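Local coordinates for bacteriohemerythrin (Methylococcus capsulatus, PDB 4XPX), which binds oxygen at a site holding two iron atoms, and may store it or deliver it to oxygen-requiring enzymes, at residues A[101-104]-A[105-109]; A[122-125]-A[126-130]. All coordinates share one frame; numbering follows the deposited sequence.

Contact 1 (A[101-104]-A[105-109]); sequences VNQD and TTRFV
A capping box between Asn102 and Thr105 opens helix 103-121. Asn102 N donates to Thr105 OG1 at 3.0 Å, an almost straight bond with an angle of 169° at the hydrogen. The Thr105 hydroxyl can reach back because it stands anti to its own carbonyl carbon (chi1 -44°). In return, the Asn102 side chain caps the first turn. Asn102 OD1 takes a weak bond from Asp104 N at 2.8 Å and a longer weak one from Thr105 N at 3.4 Å. Asn102 O also accepts from Thr105 N. Val101 CG1 lies 3.9 Å from Thr105 OG1, and the two side chains cross at about a right angle. Within the same first turn, Asp104 OD1 forms a salt bridge with Arg107 NH2 at 2.9 Å. The carboxylate oxygen sits at the edge of the guanidinium, close to its plane. The arginine chain bends at chi3 (-71°), which folds the guanidinium back so that one face covers Gln103 O. That oxygen also accepts the helical bond from Arg107 N. The amide end of Gln103 and the hydroxyl of Thr106 turn to His32 of helix 15-34. Val101 packs on helices 40-67 and 73-95, and Thr105 meets Leu90 of helix 73-95.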
loop_
_atom_site.group_PDB
_atom_site.type_symbol
_atom_site.label_atom_id
_atom_site.label_comp_id
_atom_site.label_asym_id
_atom_site.label_seq_id
_atom_site.Cartn_x
_atom_site.Cartn_y
_atom_site.Cartn_z
ATOM N N VAL A 101 -16.870 2.467 -2.526
ATOM C CA VAL A 101 -15.526 2.472 -3.063
ATOM C C VAL A 101 -15.645 2.769 -4.546
ATOM O O VAL A 101 -16.434 2.115 -5.246
ATOM C CB VAL A 101 -14.861 1.140 -2.741
ATOM C CG1 VAL A 101 -13.638 0.944 -3.575
ATOM C CG2 VAL A 101 -14.560 1.150 -1.185
ATOM N N ASN A 102 -14.851 3.725 -5.032
ATOM C CA ASN A 102 -14.896 4.127 -6.437
ATOM C C ASN A 102 -13.479 4.445 -6.869
ATOM O O ASN A 102 -12.513 4.187 -6.122
ATOM C CB ASN A 102 -15.898 5.218 -6.612
ATOM C CG ASN A 102 -15.561 6.408 -5.789
ATOM O OD1 ASN A 102 -14.384 6.756 -5.583
ATOM N ND2 ASN A 102 -16.588 7.097 -5.255
ATOM N N GLN A 103 -13.313 4.941 -8.076
ATOM C CA GLN A 103 -11.985 5.172 -8.598
ATOM C C GLN A 103 -11.279 6.356 -7.871
ATOM O O GLN A 103 -10.046 6.519 -8.038
ATOM C CB GLN A 103 -11.936 5.351 -10.090
ATOM C CG GLN A 103 -12.236 4.042 -10.795
ATOM C CD GLN A 103 -11.941 4.047 -12.281
ATOM O OE1 GLN A 103 -11.929 5.127 -12.928
ATOM N NE2 GLN A 103 -11.697 2.881 -12.832
ATOM N N ASP A 104 -12.021 7.194 -7.098
ATOM C CA ASP A 104 -11.272 8.112 -6.241
ATOM C C ASP A 104 -10.627 7.396 -5.089
ATOM O O ASP A 104 -9.552 7.836 -4.612
ATOM C CB ASP A 104 -12.193 9.186 -5.670
ATOM C CG ASP A 104 -12.636 10.181 -6.672
ATOM O OD1 ASP A 104 -12.518 10.020 -7.860
ATOM O OD2 ASP A 104 -13.061 11.266 -6.174
ATOM N N THR A 105 -11.195 6.276 -4.636
ATOM C CA THR A 105 -10.575 5.530 -3.580
ATOM C C THR A 105 -9.242 4.964 -4.046
ATOM O O THR A 105 -8.195 5.058 -3.362
ATOM C CB THR A 105 -11.475 4.323 -3.160
ATOM O OG1 THR A 105 -12.846 4.746 -3.070
ATOM C CG2 THR A 105 -10.922 3.703 -1.891
ATOM N N THR A 106 -9.250 4.329 -5.242
ATOM C CA THR A 106 -8.002 3.759 -5.785
ATOM C C THR A 106 -7.035 4.818 -6.193
ATOM O O THR A 106 -5.811 4.614 -5.972
ATOM C CB THR A 106 -8.342 2.795 -6.901
ATOM O OG1 THR A 106 -9.289 3.381 -7.750
ATOM C CG2 THR A 106 -8.864 1.488 -6.347
ATOM N N ARG A 107 -7.474 5.973 -6.718
ATOM C CA ARG A 107 -6.492 7.047 -6.958
ATOM C C ARG A 107 -5.901 7.572 -5.685
ATOM O O ARG A 107 -4.702 7.968 -5.697
ATOM C CB ARG A 107 -7.091 8.165 -7.787
ATOM C CG ARG A 107 -7.193 7.885 -9.257
ATOM C CD ARG A 107 -7.609 9.099 -10.047
ATOM N NE ARG A 107 -9.003 9.417 -9.803
ATOM C CZ ARG A 107 -9.997 8.933 -10.654
ATOM N NH1 ARG A 107 -9.747 8.283 -11.667
ATOM N NH2 ARG A 107 -11.249 9.190 -10.329
ATOM N N PHE A 108 -6.605 7.584 -4.566
ATOM C CA PHE A 108 -6.006 8.000 -3.301
ATOM C C PHE A 108 -4.913 7.027 -2.917
ATOM O O PHE A 108 -3.805 7.433 -2.509
ATOM C CB PHE A 108 -7.065 8.127 -2.203
ATOM C CG PHE A 108 -6.418 8.237 -0.846
ATOM C CD1 PHE A 108 -5.758 9.436 -0.481
ATOM C CD2 PHE A 108 -6.304 7.147 -0.025
ATOM C CE1 PHE A 108 -5.023 9.461 0.741
ATOM C CE2 PHE A 108 -5.629 7.222 1.183
ATOM C CZ PHE A 108 -4.979 8.386 1.536
ATOM N N VAL A 109 -5.197 5.718 -2.954
ATOM C CA VAL A 109 -4.192 4.732 -2.616
ATOM C C VAL A 109 -2.972 4.893 -3.545
ATOM O O VAL A 109 -1.827 4.857 -3.066
ATOM C CB VAL A 109 -4.781 3.304 -2.620
ATOM C CG1 VAL A 109 -3.687 2.280 -2.381
ATOM C CG2 VAL A 109 -5.845 3.173 -1.573
#

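Contact 2 (A[122-125]-A[126-130])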
loop_
_atom_site.group_PDB
_atom_site.type_symbol
_atom_site.label_atom_id
_atom_site.label_comp_id
_atom_site.label_asym_id
_atom_site.label_seq_id
_atom_site.Cartn_x
_atom_site.Cartn_y
_atom_site.Cartn_z
ATOM N N LYS A 122 12.406 4.405 -0.226
ATOM C CA LYS A 122 13.729 4.376 -0.796
ATOM C C LYS A 122 14.770 4.668 0.252
ATOM O O LYS A 122 15.976 4.247 0.100
ATOM C CB LYS A 122 13.878 5.332 -1.985
ATOM C CG LYS A 122 13.279 4.787 -3.262
ATOM C CD LYS A 122 13.573 5.802 -4.426
ATOM C CE LYS A 122 12.890 5.352 -5.697
ATOM N NZ LYS A 122 13.512 6.127 -6.836
ATOM N N LEU A 123 14.467 5.466 1.243
ATOM C CA LEU A 123 15.460 5.868 2.251
ATOM C C LEU A 123 15.967 4.681 3.042
ATOM O O LEU A 123 17.106 4.784 3.618
ATOM C CB LEU A 123 14.888 6.885 3.208
ATOM C CG LEU A 123 14.466 8.179 2.524
ATOM C CD1 LEU A 123 13.935 9.189 3.544
ATOM C CD2 LEU A 123 15.531 8.828 1.706
ATOM N N TYR A 124 15.250 3.555 3.144
ATOM C CA TYR A 124 15.788 2.422 3.868
ATOM C C TYR A 124 16.708 1.536 3.055
ATOM O O TYR A 124 17.224 0.571 3.565
ATOM C CB TYR A 124 14.690 1.554 4.580
ATOM C CG TYR A 124 13.642 0.937 3.690
ATOM C CD1 TYR A 124 13.951 0.195 2.560
ATOM C CD2 TYR A 124 12.288 1.028 4.048
ATOM C CE1 TYR A 124 12.961 -0.397 1.778
ATOM C CE2 TYR A 124 11.307 0.492 3.265
ATOM C CZ TYR A 124 11.610 -0.204 2.131
ATOM O OH TYR A 124 10.672 -0.739 1.274
ATOM N N GLY A 125 16.906 1.868 1.785
ATOM C CA GLY A 125 17.654 0.957 0.926
ATOM C C GLY A 125 19.053 0.677 1.446
ATOM O O GLY A 125 19.427 -0.470 1.537
ATOM N N PRO A 126 19.859 1.726 1.765
ATOM C CA PRO A 126 21.261 1.396 2.210
ATOM C C PRO A 126 21.216 0.506 3.430
ATOM O O PRO A 126 22.085 -0.438 3.537
ATOM C CB PRO A 126 21.830 2.787 2.456
ATOM C CG PRO A 126 21.134 3.597 1.472
ATOM C CD PRO A 126 19.690 3.118 1.474
ATOM N N CYS A 127 20.356 0.740 4.413
ATOM C CA CYS A 127 20.343 -0.037 5.623
ATOM C C CYS A 127 19.862 -1.456 5.372
ATOM O O CYS A 127 20.484 -2.463 5.825
ATOM C CB CYS A 127 19.389 0.645 6.654
ATOM S SG CYS A 127 19.263 -0.215 8.233
ATOM N N LEU A 128 18.767 -1.626 4.620
ATOM C CA LEU A 128 18.143 -2.931 4.479
ATOM C C LEU A 128 18.787 -3.757 3.408
ATOM O O LEU A 128 18.659 -4.982 3.501
ATOM C CB LEU A 128 16.671 -2.862 4.213
ATOM C CG LEU A 128 15.756 -2.717 5.424
ATOM C CD1 LEU A 128 16.169 -1.857 6.619
ATOM C CD2 LEU A 128 14.299 -2.624 5.095
ATOM N N SER A 129 19.514 -3.173 2.474
ATOM C CA SER A 129 20.267 -3.950 1.438
ATOM C C SER A 129 21.682 -4.357 1.958
ATOM O O SER A 129 22.289 -5.266 1.361
ATOM C CB SER A 129 20.338 -3.157 0.136
ATOM O OG SER A 129 21.268 -2.116 0.335
ATOM N N ALA A 130 22.259 -3.658 2.974
ATOM C CA ALA A 130 23.624 -3.921 3.536
ATOM C C ALA A 130 23.877 -5.413 3.804
ATOM O O ALA A 130 23.014 -6.104 4.384
ATOM C CB ALA A 130 23.823 -3.120 4.813
HETATM O O HOH W 1 19.102 3.262 4.796
#
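Lys122 O comes within 4.1 Å of Pro126 CD, a loose approach at the start of the turn before helix 125-129. Leu123 O lies nearer to the same carbon and accepts from a water at 2.8 Å. This water accepts in turn from Cys127 N, so it bridges the two backbones. Tyr124 O takes the bond of Leu128 N at 2.9 Å, almost in line with the carbonyl. Above the Tyr124 ring, Leu128 CD2 makes a CH-pi contact 4.0 Å from the centroid, displaced toward the CG-CD1 side. Tyr124 OH makes a hydrogen bond with Glu61, an iron ligand, so the ring lies beside the metal site. Gly125 O is gripped twice by Ser129: from the backbone N at 2.9 Å and from OG at 2.7 Å. Ser129 OG stands between its own N and carbonyl carbon (chi1 74°), which points it back at that oxygen. With an alanine here the hydroxyl is gone, and Gly125 O would probably be left with the single bond from Ser129 N. The short final helix is thus held by backbone N-H to C=O bonds, one serine hydroxyl donates to a carbonyl, one water bridges a carbonyl and an N-H, and a tyrosine links it to the iron centre.

Both contacts are local, each at the start of a helix, and both are partly buried, but they lie on opposite sides of the chain's centre, with centres 30 Å apart. Contact 1 begins helix 103-121; contact 2 leads from its far end into the short helix 125-129. Contact 1 adds a reciprocal cap and a salt bridge of partly or fully exposed residues to its helical bonds. Contact 2 has no salt bridge; it adds one serine hydroxyl, a water and a CH-pi contact. Their inner sides differ too. Val101 and Thr106 are buried against neighbouring helices, whereas the side chain of buried Tyr124 comes within about 4 Å of a bound iron.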